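Long-range contact in putative NADH Oxidase (Clostridium acetobutylicum, PDB 3E10), which binds flavin mononucleotide and probably acts as an oxidoreductase of the nitroreductase family: residues Asn6-Glu20 with Ser143-Arg157. Residues are numbered along the deposited sequence; the frame is centred on the assembly and turned at random.
Sequences NNRRSIRNYKGKKVE and SVGYPENSENKFIDR. With FMN (flavin mononucleotide), chain L.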
ATOM      1  N   ASN B   6      -7.839  10.128   5.561  1.00  6.79           N
ATOM      2  CA  ASN B   6      -8.684   9.944   6.733  1.00  6.66           C
ATOM      3  C   ASN B   6     -10.052   9.344   6.421  1.00  6.75           C
ATOM      4  O   ASN B   6     -10.631   8.631   7.263  1.00  9.15           O
ATOM      5  CB  ASN B   6      -8.932  11.283   7.431  1.00  8.54           C
ATOM      6  CG  ASN B   6      -7.770  11.710   8.300  1.00 10.70           C
ATOM      7  OD1 ASN B   6      -6.939  10.916   8.691  1.00 11.42           O
ATOM      8  ND2 ASN B   6      -7.733  12.994   8.618  1.00 16.98           N
ATOM      9  N   ASN B   7     -10.607   9.689   5.259  1.00  7.13           N
ATOM     10  CA  ASN B   7     -11.999   9.353   4.968  0.50  7.00           C
ATOM     11  C   ASN B   7     -12.198   8.065   4.178  1.00  6.86           C
ATOM     12  O   ASN B   7     -13.301   7.557   4.118  1.00  7.18           O
ATOM     13  CB  ASN B   7     -12.687  10.527   4.267  0.50  8.03           C
ATOM     14  CG  ASN B   7     -13.010  11.664   5.219  0.50 11.02           C
ATOM     15  OD1 ASN B   7     -13.745  11.491   6.174  0.50 16.36           O
ATOM     16  ND2 ASN B   7     -12.466  12.840   4.946  0.50 19.86           N
ATOM     17  N   ARG B   8     -11.138   7.545   3.559  1.00  6.90           N
ATOM     18  CA  ARG B   8     -11.264   6.298   2.809  1.00  6.02           C
ATOM     19  C   ARG B   8     -11.771   5.178   3.728  1.00  6.13           C
ATOM     20  O   ARG B   8     -11.140   4.885   4.754  1.00  6.55           O
ATOM     21  CB  ARG B   8      -9.909   5.904   2.281  1.00  6.44           C
ATOM     22  CG  ARG B   8      -9.870   4.544   1.535  1.00  6.33           C
ATOM     23  CD  ARG B   8      -8.608   3.722   1.811  1.00  6.21           C
ATOM     24  NE  ARG B   8      -8.405   3.487   3.251  1.00  6.12           N
ATOM     25  CZ  ARG B   8      -9.047   2.586   3.991  1.00  5.72           C
ATOM     26  NH1 ARG B   8     -10.000   1.835   3.470  1.00  5.85           N
ATOM     27  NH2 ARG B   8      -8.760   2.479   5.282  1.00  6.17           N
ATOM     28  N   ARG B   9     -12.871   4.535   3.319  1.00  6.52           N
ATOM     29  CA  ARG B   9     -13.425   3.418   4.079  1.00  6.11           C
ATOM     30  C   ARG B   9     -13.636   2.219   3.163  1.00  6.19           C
ATOM     31  O   ARG B   9     -13.818   2.361   1.951  1.00  7.00           O
ATOM     32  CB  ARG B   9     -14.787   3.787   4.721  1.00  6.66           C
ATOM     33  CG  ARG B   9     -14.729   4.894   5.775  1.00  7.29           C
ATOM     34  CD  ARG B   9     -14.416   4.419   7.162  1.00  7.39           C
ATOM     35  NE  ARG B   9     -13.071   3.876   7.348  1.00  7.07           N
ATOM     36  CZ  ARG B   9     -12.001   4.629   7.595  1.00  6.96           C
ATOM     37  NH1 ARG B   9     -12.075   5.961   7.656  1.00  7.45           N
ATOM     38  NH2 ARG B   9     -10.832   4.043   7.754  1.00  6.18           N
ATOM     39  N   SER B  10     -13.695   1.025   3.747  1.00  5.67           N
ATOM     40  CA  SER B  10     -14.149  -0.135   2.997  1.00  6.35           C
ATOM     41  C   SER B  10     -15.670  -0.071   2.838  1.00  6.23           C
ATOM     42  O   SER B  10     -16.417  -0.155   3.817  1.00  8.94           O
ATOM     43  CB  SER B  10     -13.750  -1.425   3.725  1.00  6.02           C
ATOM     44  OG  SER B  10     -12.360  -1.659   3.619  1.00  6.11           O
ATOM     45  N   ILE B  11     -16.110   0.085   1.597  1.00  5.25           N
ATOM     46  CA  ILE B  11     -17.510   0.177   1.243  1.00  6.26           C
ATOM     47  C   ILE B  11     -17.875  -1.060   0.451  1.00  6.66           C
ATOM     48  O   ILE B  11     -17.217  -1.379  -0.543  1.00  7.55           O
ATOM     49  CB  ILE B  11     -17.806   1.508   0.488  1.00  7.54           C
ATOM     50  CG1 ILE B  11     -17.630   2.696   1.492  1.00 11.02           C
ATOM     51  CG2 ILE B  11     -19.227   1.461  -0.143  1.00  7.60           C
ATOM     52  CD1 ILE B  11     -17.858   4.085   0.918  1.00 12.79           C
ATOM     53  N   ARG B  12     -18.893  -1.782   0.948  1.00  7.35           N
ATOM     54  CA  ARG B  12     -19.207  -3.149   0.533  1.00  8.30           C
ATOM     55  C   ARG B  12     -20.568  -3.334  -0.102  1.00  6.66           C
ATOM     56  O   ARG B  12     -20.947  -4.456  -0.419  1.00 10.05           O
ATOM     57  CB  ARG B  12     -19.066  -4.083   1.727  1.00  7.15           C
ATOM     58  CG  ARG B  12     -17.641  -4.110   2.288  1.00  7.85           C
ATOM     59  CD  ARG B  12     -17.528  -5.103   3.444  1.00  8.10           C
ATOM     60  NE  ARG B  12     -16.159  -5.296   3.884  1.00  7.09           N
ATOM     61  CZ  ARG B  12     -15.566  -4.628   4.867  1.00  7.96           C
ATOM     62  NH1 ARG B  12     -16.211  -3.709   5.579  1.00 11.68           N
ATOM     63  NH2 ARG B  12     -14.297  -4.892   5.164  1.00  8.39           N
ATOM     64  N   ASN B  13     -21.245  -2.211  -0.382  1.00  8.17           N
ATOM     65  CA  ASN B  13     -22.591  -2.242  -0.926  0.50  8.98           C
ATOM     66  C   ASN B  13     -22.720  -1.013  -1.817  1.00  9.25           C
ATOM     67  O   ASN B  13     -22.328   0.063  -1.406  1.00  9.70           O
ATOM     68  CB  ASN B  13     -23.567  -2.220   0.248  0.50  9.84           C
ATOM     69  CG  ASN B  13     -24.994  -2.455  -0.159  0.50 14.05           C
ATOM     70  OD1 ASN B  13     -25.274  -3.144  -1.140  0.50 14.34           O
ATOM     71  ND2 ASN B  13     -25.917  -1.893   0.615  0.50 17.13           N
ATOM     72  N   TYR B  14     -23.266  -1.193  -3.018  1.00  9.07           N
ATOM     73  CA  TYR B  14     -23.247  -0.168  -4.048  1.00  9.16           C
ATOM     74  C   TYR B  14     -24.589   0.018  -4.712  1.00 10.55           C
ATOM     75  O   TYR B  14     -25.426  -0.907  -4.804  1.00 10.79           O
ATOM     76  CB  TYR B  14     -22.225  -0.504  -5.159  1.00  8.82           C
ATOM     77  CG  TYR B  14     -20.922  -1.000  -4.584  1.00  8.40           C
ATOM     78  CD1 TYR B  14     -20.002  -0.107  -4.066  1.00  8.64           C
ATOM     79  CD2 TYR B  14     -20.637  -2.352  -4.524  1.00  9.56           C
ATOM     80  CE1 TYR B  14     -18.825  -0.551  -3.472  1.00  8.31           C
ATOM     81  CE2 TYR B  14     -19.493  -2.807  -3.934  1.00  9.41           C
ATOM     82  CZ  TYR B  14     -18.576  -1.924  -3.423  1.00  9.10           C
ATOM     83  OH  TYR B  14     -17.419  -2.456  -2.865  1.00 11.43           O
ATOM     84  N   LYS B  15     -24.759   1.229  -5.204  1.00  9.44           N
ATOM     85  CA  LYS B  15     -25.832   1.582  -6.133  0.50  9.25           C
ATOM     86  C   LYS B  15     -25.660   0.856  -7.465  1.00 10.10           C
ATOM     87  O   LYS B  15     -24.591   0.343  -7.768  1.00 11.60           O
ATOM     88  CB  LYS B  15     -25.830   3.097  -6.373  0.50  9.09           C
ATOM     89  CG  LYS B  15     -26.022   3.902  -5.093  0.50 10.00           C
ATOM     90  CD  LYS B  15     -26.168   5.372  -5.324  0.50  8.95           C
ATOM     91  CE  LYS B  15     -26.755   6.056  -4.075  0.50 11.75           C
ATOM     92  NZ  LYS B  15     -26.547   7.529  -4.067  0.50 13.98           N
ATOM     93  N   GLY B  16     -26.702   0.861  -8.288  1.00  9.49           N
ATOM     94  CA  GLY B  16     -26.590   0.244  -9.613  1.00 11.36           C
ATOM     95  C   GLY B  16     -25.839   1.086 -10.639  1.00  9.88           C
ATOM     96  O   GLY B  16     -25.409   0.568 -11.654  1.00 12.43           O
ATOM     97  N   LYS B  17     -25.700   2.383 -10.367  1.00 10.48           N
ATOM     98  CA  LYS B  17     -25.080   3.328 -11.273  0.50 10.02           C
ATOM     99  C   LYS B  17     -23.709   2.838 -11.737  1.00 10.08           C
ATOM    100  O   LYS B  17     -22.874   2.470 -10.918  1.00  9.37           O
ATOM    101  CB  LYS B  17     -24.929   4.680 -10.557  0.50 10.40           C
ATOM    102  CG  LYS B  17     -24.239   5.779 -11.361  0.50 12.10           C
ATOM    103  CD  LYS B  17     -24.279   7.134 -10.652  0.50 11.32           C
ATOM    104  CE  LYS B  17     -23.711   8.245 -11.554  0.50 13.03           C
ATOM    105  NZ  LYS B  17     -24.417   8.392 -12.884  0.50 14.71           N
ATOM    106  N   LYS B  18     -23.470   2.877 -13.033  1.00 10.14           N
ATOM    107  CA  LYS B  18     -22.174   2.512 -13.570  1.00 10.88           C
ATOM    108  C   LYS B  18     -21.104   3.536 -13.193  1.00  9.91           C
ATOM    109  O   LYS B  18     -21.374   4.724 -13.043  1.00 11.54           O
ATOM    110  CB  LYS B  18     -22.238   2.351 -15.106  1.00 11.93           C
ATOM    111  CG  LYS B  18     -23.335   1.403 -15.564  1.00 15.08           C
ATOM    112  CD  LYS B  18     -23.253   0.050 -14.871  1.00 15.99           C
ATOM    113  CE  LYS B  18     -24.214  -0.974 -15.477  1.00 17.15           C
ATOM    114  NZ  LYS B  18     -24.139  -2.289 -14.750  1.00 14.97           N
ATOM    115  N   VAL B  19     -19.871   3.062 -13.053  1.00  9.76           N
ATOM    116  CA  VAL B  19     -18.746   3.950 -12.813  1.00  8.54           C
ATOM    117  C   VAL B  19     -18.330   4.498 -14.172  1.00  9.50           C
ATOM    118  O   VAL B  19     -18.073   3.737 -15.110  1.00 11.15           O
ATOM    119  CB  VAL B  19     -17.571   3.220 -12.146  1.00  6.90           C
ATOM    120  CG1 VAL B  19     -16.416   4.157 -11.957  1.00  8.63           C
ATOM    121  CG2 VAL B  19     -18.005   2.616 -10.762  1.00  9.30           C
ATOM    122  N   GLU B  20     -18.289   5.821 -14.266  1.00 10.66           N
ATOM    123  CA  GLU B  20     -17.982   6.494 -15.522  1.00 11.65           C
ATOM    124  C   GLU B  20     -16.625   6.037 -16.049  1.00 11.50           C
ATOM    125  O   GLU B  20     -15.674   5.850 -15.270  1.00  9.73           O
ATOM    126  CB  GLU B  20     -17.967   8.012 -15.334  1.00 12.29           C
ATOM    127  CG  GLU B  20     -19.355   8.639 -15.018  1.00 12.90           C
ATOM    128  CD  GLU B  20     -19.720   8.706 -13.539  1.00 14.11           C
ATOM    129  OE1 GLU B  20     -19.144   7.959 -12.721  1.00 11.10           O
ATOM    130  OE2 GLU B  20     -20.624   9.511 -13.195  1.00 16.65           O
ATOM    131  N   SER B 143     -13.641  -4.284  -5.473  1.00  6.58           N
ATOM    132  CA  SER B 143     -14.989  -3.992  -5.946  1.00  7.32           C
ATOM    133  C   SER B 143     -15.195  -2.491  -5.760  1.00  7.78           C
ATOM    134  O   SER B 143     -14.716  -1.916  -4.778  1.00  8.28           O
ATOM    135  CB  SER B 143     -16.057  -4.799  -5.223  1.00 10.61           C
ATOM    136  OG  SER B 143     -15.997  -4.585  -3.866  1.00 11.13           O
ATOM    137  N   VAL B 144     -15.866  -1.859  -6.717  1.00  6.55           N
ATOM    138  CA  VAL B 144     -15.984  -0.410  -6.772  1.00  6.80           C
ATOM    139  C   VAL B 144     -17.416  -0.059  -7.221  1.00  6.62           C
ATOM    140  O   VAL B 144     -17.992  -0.714  -8.084  1.00  7.56           O
ATOM    141  CB  VAL B 144     -14.996   0.197  -7.794  1.00  8.20           C
ATOM    142  CG1 VAL B 144     -15.072   1.720  -7.784  1.00  9.08           C
ATOM    143  CG2 VAL B 144     -13.555  -0.232  -7.525  1.00  7.30           C
ATOM    144  N   GLY B 145     -17.965   1.003  -6.652  1.00  6.62           N
ATOM    145  CA  GLY B 145     -19.250   1.547  -7.082  1.00  7.97           C
ATOM    146  C   GLY B 145     -19.613   2.786  -6.289  1.00  8.05           C
ATOM    147  O   GLY B 145     -18.891   3.194  -5.404  1.00  9.02           O
ATOM    148  N   TYR B 146     -20.744   3.398  -6.590  1.00  8.01           N
ATOM    149  CA  TYR B 146     -21.243   4.483  -5.771  1.00  8.64           C
ATOM    150  C   TYR B 146     -21.843   3.879  -4.487  1.00  8.37           C
ATOM    151  O   TYR B 146     -22.598   2.907  -4.535  1.00  9.66           O
ATOM    152  CB  TYR B 146     -22.281   5.328  -6.546  1.00  8.99           C
ATOM    153  CG  TYR B 146     -21.586   6.221  -7.564  1.00  9.43           C
ATOM    154  CD1 TYR B 146     -20.967   7.387  -7.177  1.00 11.39           C
ATOM    155  CD2 TYR B 146     -21.420   5.812  -8.870  1.00  8.25           C
ATOM    156  CE1 TYR B 146     -20.264   8.162  -8.080  1.00 11.23           C
ATOM    157  CE2 TYR B 146     -20.730   6.594  -9.793  1.00  8.79           C
ATOM    158  CZ  TYR B 146     -20.151   7.771  -9.388  1.00  9.71           C
ATOM    159  OH  TYR B 146     -19.464   8.560 -10.298  1.00 11.51           O
ATOM    160  N   PRO B 147     -21.478   4.419  -3.339  1.00  8.51           N
ATOM    161  CA  PRO B 147     -21.953   3.817  -2.090  1.00 11.12           C
ATOM    162  C   PRO B 147     -23.468   3.807  -1.923  1.00 12.56           C
ATOM    163  O   PRO B 147     -24.116   4.768  -2.266  1.00 13.36           O
ATOM    164  CB  PRO B 147     -21.308   4.688  -1.016  1.00 12.23           C
ATOM    165  CG  PRO B 147     -20.128   5.279  -1.656  1.00 12.73           C
ATOM    166  CD  PRO B 147     -20.563   5.540  -3.087  1.00  9.80           C
ATOM    167  N   GLU B 148     -24.013   2.705  -1.407  0.70 13.74           N
ATOM    168  CA  GLU B 148     -25.478   2.554  -1.187  0.70 14.77           C
ATOM    169  C   GLU B 148     -25.945   3.095   0.166  0.70 17.90           C
ATOM    170  O   GLU B 148     -26.910   3.863   0.247  0.70 22.49           O
ATOM    171  CB  GLU B 148     -25.855   1.072  -1.297  0.70 15.63           C
ATOM    172  CG  GLU B 148     -27.344   0.734  -1.166  0.70 17.53           C
ATOM    173  CD  GLU B 148     -28.172   1.362  -2.269  0.70 23.73           C
ATOM    174  OE1 GLU B 148     -28.485   2.562  -2.153  0.70 30.95           O
ATOM    175  OE2 GLU B 148     -28.500   0.667  -3.258  0.70 28.58           O
ATOM    176  N   ASN B 149     -25.300   2.634   1.223  0.70 16.83           N
ATOM    177  CA  ASN B 149     -25.769   2.890   2.607  0.70 18.36           C
ATOM    178  C   ASN B 149     -24.581   2.883   3.535  0.70 18.15           C
ATOM    179  O   ASN B 149     -24.602   2.276   4.608  0.70 17.87           O
ATOM    180  CB  ASN B 149     -26.808   1.850   3.033  0.70 17.86           C
ATOM    181  CG  ASN B 149     -26.249   0.424   3.091  0.70 21.11           C
ATOM    182  OD1 ASN B 149     -25.093   0.152   2.728  0.70 22.11           O
ATOM    183  ND2 ASN B 149     -27.083  -0.500   3.564  0.70 20.62           N
ATOM    184  N   SER B 150     -23.518   3.519   3.050  1.00 16.39           N
ATOM    185  CA  SER B 150     -22.242   3.662   3.758  0.50 17.00           C
ATOM    186  C   SER B 150     -21.530   4.854   3.153  1.00 14.64           C
ATOM    187  O   SER B 150     -21.909   5.304   2.094  1.00 18.67           O
ATOM    188  CB  SER B 150     -21.347   2.435   3.584  0.50 19.32           C
ATOM    189  OG  SER B 150     -22.015   1.265   3.960  0.50 25.01           O
ATOM    190  N   GLU B 151     -20.512   5.347   3.827  1.00 12.84           N
ATOM    191  CA  GLU B 151     -19.827   6.569   3.462  1.00 13.60           C
ATOM    192  C   GLU B 151     -18.337   6.435   3.617  1.00 11.43           C
ATOM    193  O   GLU B 151     -17.879   5.718   4.485  1.00 11.39           O
ATOM    194  CB  GLU B 151     -20.172   7.672   4.472  1.00 15.42           C
ATOM    195  CG  GLU B 151     -21.540   8.228   4.423  1.00 17.95           C
ATOM    196  CD  GLU B 151     -21.701   9.248   5.535  1.00 18.16           C
ATOM    197  OE1 GLU B 151     -21.872   8.850   6.685  1.00 14.31           O
ATOM    198  OE2 GLU B 151     -21.620  10.453   5.263  1.00 23.48           O
ATOM    199  N   ASN B 152     -17.621   7.221   2.826  1.00  9.54           N
ATOM    200  CA  ASN B 152     -16.234   7.577   3.112  1.00  8.46           C
ATOM    201  C   ASN B 152     -16.402   8.640   4.194  0.50  9.67           C
ATOM    202  O   ASN B 152     -17.025   9.684   3.964  0.50 10.24           O
ATOM    203  CB  ASN B 152     -15.534   8.063   1.868  1.00  7.94           C
ATOM    204  CG  ASN B 152     -15.318   6.964   0.825  1.00  7.25           C
ATOM    205  OD1 ASN B 152     -14.766   5.903   1.145  1.00  7.88           O
ATOM    206  ND2 ASN B 152     -15.739   7.224  -0.428  1.00  9.65           N
ATOM    207  N   LYS B 153     -16.015   8.273   5.403  1.00  8.31           N
ATOM    208  CA  LYS B 153     -16.037   9.152   6.568  0.50  9.29           C
ATOM    209  C   LYS B 153     -14.863   8.791   7.461  1.00  8.46           C
ATOM    210  O   LYS B 153     -14.306   7.705   7.350  1.00  9.34           O
ATOM    211  CB  LYS B 153     -17.331   8.973   7.363  0.50 10.67           C
ATOM    212  CG  LYS B 153     -17.437   7.670   8.159  0.50 10.03           C
ATOM    213  CD  LYS B 153     -18.783   7.577   8.903  0.50 13.34           C
ATOM    214  CE  LYS B 153     -18.942   6.257   9.609  0.50 19.12           C
ATOM    215  NZ  LYS B 153     -20.345   6.040  10.101  0.50 23.16           N
ATOM    216  N   PHE B 154     -14.511   9.687   8.362  1.00  9.66           N
ATOM    217  CA  PHE B 154     -13.340   9.523   9.217  1.00 10.25           C
ATOM    218  C   PHE B 154     -13.686   8.658  10.420  1.00 10.22           C
ATOM    219  O   PHE B 154     -14.471   9.067  11.281  1.00 13.89           O
ATOM    220  CB  PHE B 154     -12.840  10.909   9.650  1.00 10.95           C
ATOM    221  CG  PHE B 154     -11.629  10.906  10.550  1.00 11.78           C
ATOM    222  CD1 PHE B 154     -10.561  10.068  10.340  1.00  9.11           C
ATOM    223  CD2 PHE B 154     -11.531  11.820  11.574  1.00 14.99           C
ATOM    224  CE1 PHE B 154      -9.433  10.097  11.133  1.00  9.11           C
ATOM    225  CE2 PHE B 154     -10.408  11.856  12.381  1.00 15.60           C
ATOM    226  CZ  PHE B 154      -9.351  10.997  12.148  1.00 11.99           C
ATOM    227  N   ILE B 155     -13.113   7.449  10.457  1.00  8.54           N
ATOM    228  CA  ILE B 155     -13.065   6.614  11.661  1.00  8.22           C
ATOM    229  C   ILE B 155     -11.607   6.743  12.133  1.00  9.02           C
ATOM    230  O   ILE B 155     -10.681   6.367  11.426  1.00  9.89           O
ATOM    231  CB  ILE B 155     -13.439   5.144  11.412  1.00  8.56           C
ATOM    232  CG1 ILE B 155     -14.894   5.031  10.936  1.00  8.41           C
ATOM    233  CG2 ILE B 155     -13.169   4.315  12.629  1.00 10.98           C
ATOM    234  CD1 ILE B 155     -15.318   3.613  10.556  1.00 11.16           C
ATOM    235  N   ASP B 156     -11.411   7.331  13.302  1.00  9.05           N
ATOM    236  CA  ASP B 156     -10.087   7.687  13.776  1.00  9.19           C
ATOM    237  C   ASP B 156      -9.450   6.463  14.419  1.00  9.32           C
ATOM    238  O   ASP B 156      -9.865   6.017  15.513  1.00 12.10           O
ATOM    239  CB  ASP B 156     -10.193   8.834  14.773  1.00 10.49           C
ATOM    240  CG  ASP B 156      -8.847   9.405  15.162  1.00 12.21           C
ATOM    241  OD1 ASP B 156      -7.796   8.863  14.763  1.00 10.93           O
ATOM    242  OD2 ASP B 156      -8.853  10.416  15.909  1.00 16.65           O
ATOM    243  N   ARG B 157      -8.448   5.915  13.741  1.00  7.59           N
ATOM    244  CA  ARG B 157      -7.769   4.696  14.190  1.00  8.01           C
ATOM    245  C   ARG B 157      -6.440   4.991  14.871  1.00  8.60           C
ATOM    246  O   ARG B 157      -5.680   4.079  15.227  1.00 10.34           O
ATOM    247  CB  ARG B 157      -7.542   3.778  13.005  1.00 10.54           C
ATOM    248  CG  ARG B 157      -8.814   3.324  12.308  1.00 11.14           C
ATOM    249  CD  ARG B 157      -9.124   1.891  12.600  1.00  9.68           C
ATOM    250  NE  ARG B 157     -10.427   1.519  12.060  1.00  9.86           N
ATOM    251  CZ  ARG B 157     -10.653   1.251  10.780  1.00  8.69           C
ATOM    252  NH1 ARG B 157      -9.681   1.316   9.890  1.00  8.78           N
ATOM    253  NH2 ARG B 157     -11.863   0.937  10.366  1.00  8.92           N
TER
HETATM  254  N1  FMN L 501     -12.675  -6.752   3.343  1.00  6.31           N
HETATM  255  C2  FMN L 501     -13.598  -7.669   2.931  1.00  6.35           C
HETATM  256  O2  FMN L 501     -14.807  -7.430   3.061  1.00  8.96           O
HETATM  257  N3  FMN L 501     -13.174  -8.834   2.350  1.00  6.09           N
HETATM  258  C4  FMN L 501     -11.846  -9.185   2.243  1.00  6.03           C
HETATM  259  O4  FMN L 501     -11.506 -10.263   1.701  1.00  8.02           O
HETATM  260  C4A FMN L 501     -10.901  -8.242   2.650  1.00  6.43           C
HETATM  261  N5  FMN L 501      -9.569  -8.517   2.495  1.00  6.77           N
HETATM  262  C5A FMN L 501      -8.640  -7.542   2.850  1.00  6.42           C
HETATM  263  C6  FMN L 501      -7.289  -7.831   2.680  1.00  6.01           C
HETATM  264  C7  FMN L 501      -6.304  -6.896   3.021  1.00  5.88           C
HETATM  265  C7M FMN L 501      -4.872  -7.183   2.761  1.00  7.83           C
HETATM  266  C8  FMN L 501      -6.709  -5.646   3.514  1.00  5.11           C
HETATM  267  C8M FMN L 501      -5.685  -4.519   3.678  1.00  6.38           C
HETATM  268  C9  FMN L 501      -8.072  -5.374   3.679  1.00  5.67           C
HETATM  269  C9A FMN L 501      -9.045  -6.310   3.373  1.00  5.08           C
HETATM  270  N10 FMN L 501     -10.409  -6.065   3.559  1.00  5.98           N
HETATM  271  C10 FMN L 501     -11.343  -7.013   3.164  1.00  5.23           C
HETATM  272  C1' FMN L 501     -10.847  -4.759   4.075  1.00  5.58           C
HETATM  273  C2' FMN L 501     -10.647  -4.703   5.598  1.00  5.86           C
HETATM  274  O2' FMN L 501     -11.593  -5.507   6.300  1.00  6.35           O
HETATM  275  C3' FMN L 501     -10.785  -3.253   6.073  1.00  6.12           C
HETATM  276  O3' FMN L 501      -9.706  -2.512   5.528  1.00  5.87           O
HETATM  277  C4' FMN L 501     -10.819  -3.089   7.605  1.00  5.99           C
HETATM  278  O4' FMN L 501     -12.008  -3.652   8.151  1.00  8.06           O
HETATM  279  C5' FMN L 501     -10.717  -1.640   8.075  1.00  6.11           C
HETATM  280  O5' FMN L 501     -11.806  -0.847   7.587  1.00  5.88           O
HETATM  281  P   FMN L 501     -11.523   0.386   6.612  1.00  6.78           P
HETATM  282  O1P FMN L 501     -10.492   1.274   7.263  1.00  6.94           O
HETATM  283  O2P FMN L 501     -10.995  -0.139   5.317  1.00  6.37           O
HETATM  284  O3P FMN L 501     -12.866   1.071   6.492  1.00  6.87           O
HETATM  285  O   HOH W   1     -14.302   3.652  -0.317  1.00  7.48           O
HETATM  286  O   HOH W   2     -22.702   1.329   0.972  1.00 23.15           O
HETATM  287  O   HOH W   3     -22.725   2.309  -8.285  1.00 11.02           O
HETATM  288  O   HOH W   4     -23.645   7.273  -3.596  1.00 23.34           O
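Ile155 CB lies over one face of the Arg9 guanidinium, while the edge of that group meets Lys153 O and the FMN phosphate; this is the phosphate site of the nitroreductase fold, built from residues near both ends of the chain. The Phe154 ring has Asn6 ND2 over one face and Asp156 N over the other, both offset toward the rim; Gln33 of the second subunit also packs against Phe154. The Tyr14 ring carries Val144 C over one face, and Lys18 O and Glu20 OE1 lie at the edge of the Tyr146 ring, in its plane. An arginine suits position 9 because its N-H groups fan out in one plane: NH1 gives a bond to Lys153 O (2.8 Å, 164°), NE reaches FMN O3P, and NH2 reaches FMN O1P. Bends at chi2 (-86°) and chi3 (67°) fold the chain back to the phosphate. Arg157 NH1 also binds O1P, and with Arg8, which bonds O1P and O2P, the three arginines probably offset the phosphate's negative charge. Tyr14 OH is hydrogen-bonded to Ser143 OG (2.7 Å). Gly145, without a side chain, lets Tyr14 CB pack close to its CA, and a single bridge joins Tyr14 to Pro147, with Lys15 N bonded to Tyr146 O (2.8 Å). Ile11 CD1, a slim apolar tip, rests on Pro147 CG. Tyr146 OH donates to the syn lone pair of Glu20 OE1 at 2.5 Å.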